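Local coordinates for protein virulence factor (Pectobacterium carotovorum, PDB 2W3Y) that acts as a virulence factor toward Drosophila, is S-palmitoylated and binds to lipid vesicles, at residues 40-52 with 255-269. Residues are numbered along the deposited sequence; the frame is centred on the assembly and turned at random.
Sequences GAVQYQTYQFNEA and IDDADSYFDDIFNGV
Strand 262-266 pairs in parallel with strand 40-49, the late strand being laid along the mixed sheet beside a strand that also pairs in parallel with 166-179. The 11° between the two short axes and an unbroken ladder of backbone bonds, from Phe262 N to Tyr44 O through Asn50 N to Phe266 O (2.7 Å), establish the pairing. Where the strands end, the side-chain amide of Asn50 imitates a backbone: OD1 accepts Val269 N in its carbonyl plane, on a lone pair (2.9 Å), while ND2 donates almost straight to Val269 O. At the other end chi1 of Ser260 (67°) turns OG back over its own main chain, bringing it to donate to Val42 O at 2.6 Å, and Gln43 NE2 reaches Ser260 O. Gln43 OE1 bonds Tyr168 OH, and the Gln43 side chain lies about 6 Å from a bound palmitic acid. In an offset edge-to-face pair, the edge of Phe266 is directed toward the face of Tyr47, planes at 66°, with CE2 3.6 Å from Tyr47 CD1. Beside them Tyr47 OH donates to Gln45 OE1 (2.6 Å), fixing that amide next to Phe262 CB. On the face of Thr46, Asp263 and Ile265, Glu68 OE2 bonds Thr46 OG1 and, from just before the strand, Tyr261 OH. Backbone bonds thus set the register, Tyr47, Phe49 and Phe266 cluster against Ile130 of helix 125-134, and Glu68 and Arg64 of helix 57-81 anchor Thr46 and, by a salt bridge, Asp263.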
loop_
_atom_site.group_PDB
_atom_site.type_symbol
_atom_site.label_atom_id
_atom_site.label_comp_id
_atom_site.label_asym_id
_atom_site.label_seq_id
_atom_site.Cartn_x
_atom_site.Cartn_y
_atom_site.Cartn_z
ATOM N N GLY A 40 -14.276 -0.625 -8.696
ATOM C CA GLY A 40 -13.056 0.037 -8.262
ATOM C C GLY A 40 -11.869 -0.916 -8.229
ATOM O O GLY A 40 -12.000 -2.105 -8.507
ATOM N N ALA A 41 -10.698 -0.388 -7.895
ATOM C CA ALA A 41 -9.499 -1.209 -7.871
ATOM C C ALA A 41 -8.715 -0.928 -6.586
ATOM O O ALA A 41 -8.730 0.197 -6.093
ATOM C CB ALA A 41 -8.633 -0.910 -9.100
ATOM N N VAL A 42 -8.042 -1.946 -6.055
ATOM C CA VAL A 42 -7.075 -1.774 -4.969
ATOM C C VAL A 42 -5.754 -2.303 -5.501
ATOM O O VAL A 42 -5.674 -3.472 -5.869
ATOM C CB VAL A 42 -7.434 -2.620 -3.706
ATOM C CG1 VAL A 42 -6.444 -2.325 -2.580
ATOM C CG2 VAL A 42 -8.869 -2.387 -3.272
ATOM N N GLN A 43 -4.736 -1.448 -5.528
ATOM C CA GLN A 43 -3.422 -1.802 -6.011
ATOM C C GLN A 43 -2.642 -2.301 -4.786
ATOM O O GLN A 43 -2.327 -1.530 -3.924
ATOM C CB GLN A 43 -2.778 -0.538 -6.600
ATOM C CG GLN A 43 -1.665 -0.764 -7.559
ATOM C CD GLN A 43 -2.170 -0.917 -8.953
ATOM O OE1 GLN A 43 -2.597 0.063 -9.594
ATOM N NE2 GLN A 43 -2.148 -2.160 -9.446
ATOM N N TYR A 44 -2.376 -3.598 -4.699
ATOM C CA TYR A 44 -1.610 -4.154 -3.575
ATOM C C TYR A 44 -0.117 -4.125 -3.884
ATOM O O TYR A 44 0.308 -4.711 -4.870
ATOM C CB TYR A 44 -2.060 -5.588 -3.292
ATOM C CG TYR A 44 -3.475 -5.733 -2.787
ATOM C CD1 TYR A 44 -3.806 -5.379 -1.464
ATOM C CD2 TYR A 44 -4.472 -6.251 -3.603
ATOM C CE1 TYR A 44 -5.092 -5.534 -0.978
ATOM C CE2 TYR A 44 -5.792 -6.401 -3.117
ATOM C CZ TYR A 44 -6.075 -6.025 -1.809
ATOM O OH TYR A 44 -7.337 -6.183 -1.314
ATOM N N GLN A 45 0.687 -3.438 -3.067
ATOM C CA GLN A 45 2.105 -3.234 -3.419
ATOM C C GLN A 45 3.076 -3.379 -2.234
ATOM O O GLN A 45 2.714 -3.135 -1.082
ATOM C CB GLN A 45 2.318 -1.844 -4.053
ATOM C CG GLN A 45 1.282 -1.456 -5.098
ATOM C CD GLN A 45 1.679 -1.880 -6.495
ATOM O OE1 GLN A 45 2.550 -1.259 -7.102
ATOM N NE2 GLN A 45 1.059 -2.945 -7.008
ATOM N N THR A 46 4.311 -3.785 -2.531
ATOM C CA THR A 46 5.401 -3.808 -1.543
ATOM C C THR A 46 6.634 -3.160 -2.162
ATOM O O THR A 46 7.220 -3.688 -3.122
ATOM C CB THR A 46 5.761 -5.247 -1.095
ATOM O OG1 THR A 46 4.585 -5.918 -0.640
ATOM C CG2 THR A 46 6.773 -5.223 0.067
ATOM N N TYR A 47 7.010 -1.994 -1.641
ATOM C CA TYR A 47 8.160 -1.285 -2.181
ATOM C C TYR A 47 9.308 -1.336 -1.200
ATOM O O TYR A 47 9.177 -0.922 -0.048
ATOM C CB TYR A 47 7.843 0.177 -2.479
ATOM C CG TYR A 47 6.695 0.394 -3.442
ATOM C CD1 TYR A 47 6.510 -0.446 -4.546
ATOM C CD2 TYR A 47 5.799 1.452 -3.254
ATOM C CE1 TYR A 47 5.443 -0.257 -5.434
ATOM C CE2 TYR A 47 4.734 1.658 -4.150
ATOM C CZ TYR A 47 4.571 0.801 -5.239
ATOM O OH TYR A 47 3.535 0.988 -6.135
ATOM N N GLN A 48 10.438 -1.832 -1.663
ATOM C CA GLN A 48 11.660 -1.713 -0.883
ATOM C C GLN A 48 12.597 -0.737 -1.560
ATOM O O GLN A 48 12.887 -0.878 -2.746
ATOM C CB GLN A 48 12.329 -3.070 -0.682
ATOM C CG GLN A 48 13.574 -2.949 0.194
ATOM C CD GLN A 48 14.274 -4.271 0.429
ATOM O OE1 GLN A 48 13.645 -5.334 0.437
ATOM N NE2 GLN A 48 15.591 -4.211 0.619
ATOM N N PHE A 49 13.063 0.254 -0.809
ATOM C CA PHE A 49 13.956 1.262 -1.350
ATOM C C PHE A 49 15.381 0.975 -0.921
ATOM O O PHE A 49 15.731 1.173 0.237
ATOM C CB PHE A 49 13.520 2.680 -0.936
ATOM C CG PHE A 49 12.129 3.022 -1.365
ATOM C CD1 PHE A 49 11.778 3.014 -2.721
ATOM C CD2 PHE A 49 11.151 3.318 -0.413
ATOM C CE1 PHE A 49 10.465 3.329 -3.131
ATOM C CE2 PHE A 49 9.848 3.627 -0.807
ATOM C CZ PHE A 49 9.504 3.631 -2.160
ATOM N N ASN A 50 16.167 0.476 -1.879
ATOM C CA ASN A 50 17.577 0.077 -1.702
ATOM C C ASN A 50 17.749 -1.270 -1.022
ATOM O O ASN A 50 16.990 -1.623 -0.134
ATOM C CB ASN A 50 18.384 1.155 -0.960
ATOM C CG ASN A 50 18.391 2.483 -1.686
ATOM O OD1 ASN A 50 18.567 2.532 -2.901
ATOM N ND2 ASN A 50 18.209 3.572 -0.937
ATOM N N GLU A 51 18.759 -2.019 -1.463
ATOM C CA GLU A 51 19.157 -3.251 -0.795
ATOM C C GLU A 51 19.655 -2.910 0.602
ATOM O O GLU A 51 20.282 -1.868 0.808
ATOM C CB GLU A 51 20.250 -3.978 -1.589
ATOM C CG GLU A 51 19.765 -4.659 -2.886
ATOM C CD GLU A 51 19.213 -6.069 -2.659
ATOM O OE1 GLU A 51 19.186 -6.540 -1.492
ATOM O OE2 GLU A 51 18.793 -6.715 -3.652
ATOM N N ALA A 52 19.332 -3.780 1.548
ATOM C CA ALA A 52 19.756 -3.651 2.933
ATOM C C ALA A 52 21.231 -4.043 3.086
ATOM O O ALA A 52 21.703 -4.921 2.372
ATOM C CB ALA A 52 18.889 -4.531 3.816
ATOM N N ILE A 255 -1.891 -11.333 -0.455
ATOM C CA ILE A 255 -1.940 -10.244 -1.446
ATOM C C ILE A 255 -1.039 -10.505 -2.652
ATOM O O ILE A 255 -1.305 -9.992 -3.742
ATOM C CB ILE A 255 -1.707 -8.817 -0.851
ATOM C CG1 ILE A 255 -0.267 -8.636 -0.329
ATOM C CG2 ILE A 255 -2.771 -8.492 0.216
ATOM C CD1 ILE A 255 0.113 -7.198 0.006
ATOM N N ASP A 256 0.001 -11.323 -2.479
ATOM C CA ASP A 256 0.857 -11.689 -3.629
ATOM C C ASP A 256 0.187 -12.594 -4.682
ATOM O O ASP A 256 0.736 -12.792 -5.778
ATOM C CB ASP A 256 2.252 -12.190 -3.188
ATOM C CG ASP A 256 2.233 -13.587 -2.551
ATOM O OD1 ASP A 256 1.186 -14.255 -2.555
ATOM O OD2 ASP A 256 3.306 -14.015 -2.048
ATOM N N ASP A 257 -0.997 -13.126 -4.360
ATOM C CA ASP A 257 -1.846 -13.807 -5.345
ATOM C C ASP A 257 -2.821 -12.883 -6.116
ATOM O O ASP A 257 -3.459 -13.332 -7.075
ATOM C CB ASP A 257 -2.651 -14.963 -4.722
ATOM C CG ASP A 257 -1.774 -16.097 -4.210
ATOM O OD1 ASP A 257 -0.708 -16.382 -4.816
ATOM O OD2 ASP A 257 -2.163 -16.718 -3.194
ATOM N N ALA A 258 -2.940 -11.613 -5.714
ATOM C CA ALA A 258 -3.841 -10.683 -6.420
ATOM C C ALA A 258 -3.320 -10.260 -7.808
ATOM O O ALA A 258 -2.117 -10.122 -8.025
ATOM C CB ALA A 258 -4.126 -9.445 -5.550
ATOM N N ASP A 259 -4.248 -10.043 -8.733
ATOM C CA ASP A 259 -3.934 -9.551 -10.068
ATOM C C ASP A 259 -3.294 -8.148 -10.045
ATOM O O ASP A 259 -2.519 -7.810 -10.941
ATOM C CB ASP A 259 -5.196 -9.558 -10.955
ATOM C CG ASP A 259 -5.883 -10.921 -10.988
ATOM O OD1 ASP A 259 -5.608 -11.679 -11.942
ATOM O OD2 ASP A 259 -6.673 -11.241 -10.056
ATOM N N SER A 260 -3.577 -7.353 -9.011
ATOM C CA SER A 260 -2.993 -6.008 -8.880
ATOM C C SER A 260 -1.669 -5.931 -8.096
ATOM O O SER A 260 -1.220 -4.835 -7.754
ATOM C CB SER A 260 -4.002 -5.057 -8.213
ATOM O OG SER A 260 -4.228 -5.430 -6.850
ATOM N N TYR A 261 -1.055 -7.068 -7.794
ATOM C CA TYR A 261 0.126 -7.087 -6.915
ATOM C C TYR A 261 1.438 -6.859 -7.654
ATOM O O TYR A 261 1.630 -7.380 -8.745
ATOM C CB TYR A 261 0.212 -8.421 -6.158
ATOM C CG TYR A 261 1.455 -8.578 -5.294
ATOM C CD1 TYR A 261 1.537 -7.986 -4.033
ATOM C CD2 TYR A 261 2.548 -9.339 -5.743
ATOM C CE1 TYR A 261 2.692 -8.146 -3.225
ATOM C CE2 TYR A 261 3.687 -9.498 -4.959
ATOM C CZ TYR A 261 3.753 -8.908 -3.708
ATOM O OH TYR A 261 4.886 -9.089 -2.953
ATOM N N PHE A 262 2.326 -6.084 -7.034
ATOM C CA PHE A 262 3.700 -5.898 -7.497
ATOM C C PHE A 262 4.601 -5.693 -6.283
ATOM O O PHE A 262 4.201 -5.055 -5.309
ATOM C CB PHE A 262 3.799 -4.676 -8.418
ATOM C CG PHE A 262 5.204 -4.396 -8.936
ATOM C CD1 PHE A 262 5.724 -5.119 -10.011
ATOM C CD2 PHE A 262 5.991 -3.402 -8.351
ATOM C CE1 PHE A 262 7.027 -4.857 -10.496
ATOM C CE2 PHE A 262 7.291 -3.124 -8.833
ATOM C CZ PHE A 262 7.809 -3.860 -9.896
ATOM N N ASP A 263 5.810 -6.235 -6.348
ATOM C CA ASP A 263 6.851 -5.915 -5.381
ATOM C C ASP A 263 8.158 -5.687 -6.113
ATOM O O ASP A 263 8.367 -6.224 -7.199
ATOM C CB ASP A 263 7.028 -7.036 -4.359
ATOM C CG ASP A 263 7.684 -8.268 -4.967
ATOM O OD1 ASP A 263 6.986 -8.984 -5.711
ATOM O OD2 ASP A 263 8.890 -8.507 -4.712
ATOM N N ASP A 264 9.045 -4.891 -5.517
ATOM C CA ASP A 264 10.374 -4.699 -6.070
ATOM C C ASP A 264 11.315 -4.158 -5.007
ATOM O O ASP A 264 10.876 -3.611 -3.980
ATOM C CB ASP A 264 10.322 -3.746 -7.279
ATOM C CG ASP A 264 11.445 -4.011 -8.302
ATOM O OD1 ASP A 264 12.247 -4.973 -8.118
ATOM O OD2 ASP A 264 11.521 -3.243 -9.294
ATOM N N ILE A 265 12.608 -4.383 -5.230
ATOM C CA ILE A 265 13.660 -3.645 -4.544
ATOM C C ILE A 265 14.168 -2.610 -5.526
ATOM O O ILE A 265 14.803 -2.939 -6.544
ATOM C CB ILE A 265 14.820 -4.567 -4.020
ATOM C CG1 ILE A 265 14.266 -5.585 -3.017
ATOM C CG2 ILE A 265 15.932 -3.728 -3.380
ATOM C CD1 ILE A 265 15.188 -6.764 -2.712
ATOM N N PHE A 266 13.853 -1.349 -5.252
ATOM C CA PHE A 266 14.295 -0.260 -6.106
ATOM C C PHE A 266 15.725 0.107 -5.721
ATOM O O PHE A 266 16.054 0.153 -4.533
ATOM C CB PHE A 266 13.385 0.951 -5.941
ATOM C CG PHE A 266 12.005 0.751 -6.488
ATOM C CD1 PHE A 266 11.757 0.871 -7.850
ATOM C CD2 PHE A 266 10.952 0.431 -5.638
ATOM C CE1 PHE A 266 10.481 0.698 -8.362
ATOM C CE2 PHE A 266 9.658 0.255 -6.137
ATOM C CZ PHE A 266 9.425 0.387 -7.496
ATOM N N ASN A 267 16.555 0.372 -6.723
ATOM C CA ASN A 267 17.964 0.696 -6.508
ATOM C C ASN A 267 18.272 2.169 -6.736
ATOM O O ASN A 267 17.606 2.831 -7.549
ATOM C CB ASN A 267 18.860 -0.166 -7.410
ATOM C CG ASN A 267 18.689 -1.657 -7.148
ATOM O OD1 ASN A 267 18.801 -2.117 -6.008
ATOM N ND2 ASN A 267 18.402 -2.416 -8.203
ATOM N N GLY A 268 19.283 2.661 -6.017
ATOM C CA GLY A 268 19.753 4.048 -6.117
ATOM C C GLY A 268 18.748 5.089 -5.652
ATOM O O GLY A 268 18.616 6.143 -6.274
ATOM N N VAL A 269 18.051 4.804 -4.550
ATOM C CA VAL A 269 16.968 5.670 -4.047
ATOM C C VAL A 269 17.404 6.526 -2.846
ATOM O O VAL A 269 18.098 6.049 -1.950
ATOM C CB VAL A 269 15.705 4.822 -3.677
ATOM C CG1 VAL A 269 14.484 5.715 -3.309
ATOM C CG2 VAL A 269 15.345 3.894 -4.826
HETATM O O HOH W 1 20.814 1.317 -4.038
HETATM O O HOH W 2 20.240 -1.160 -3.855
HETATM O O HOH W 3 18.541 -4.728 -6.054
#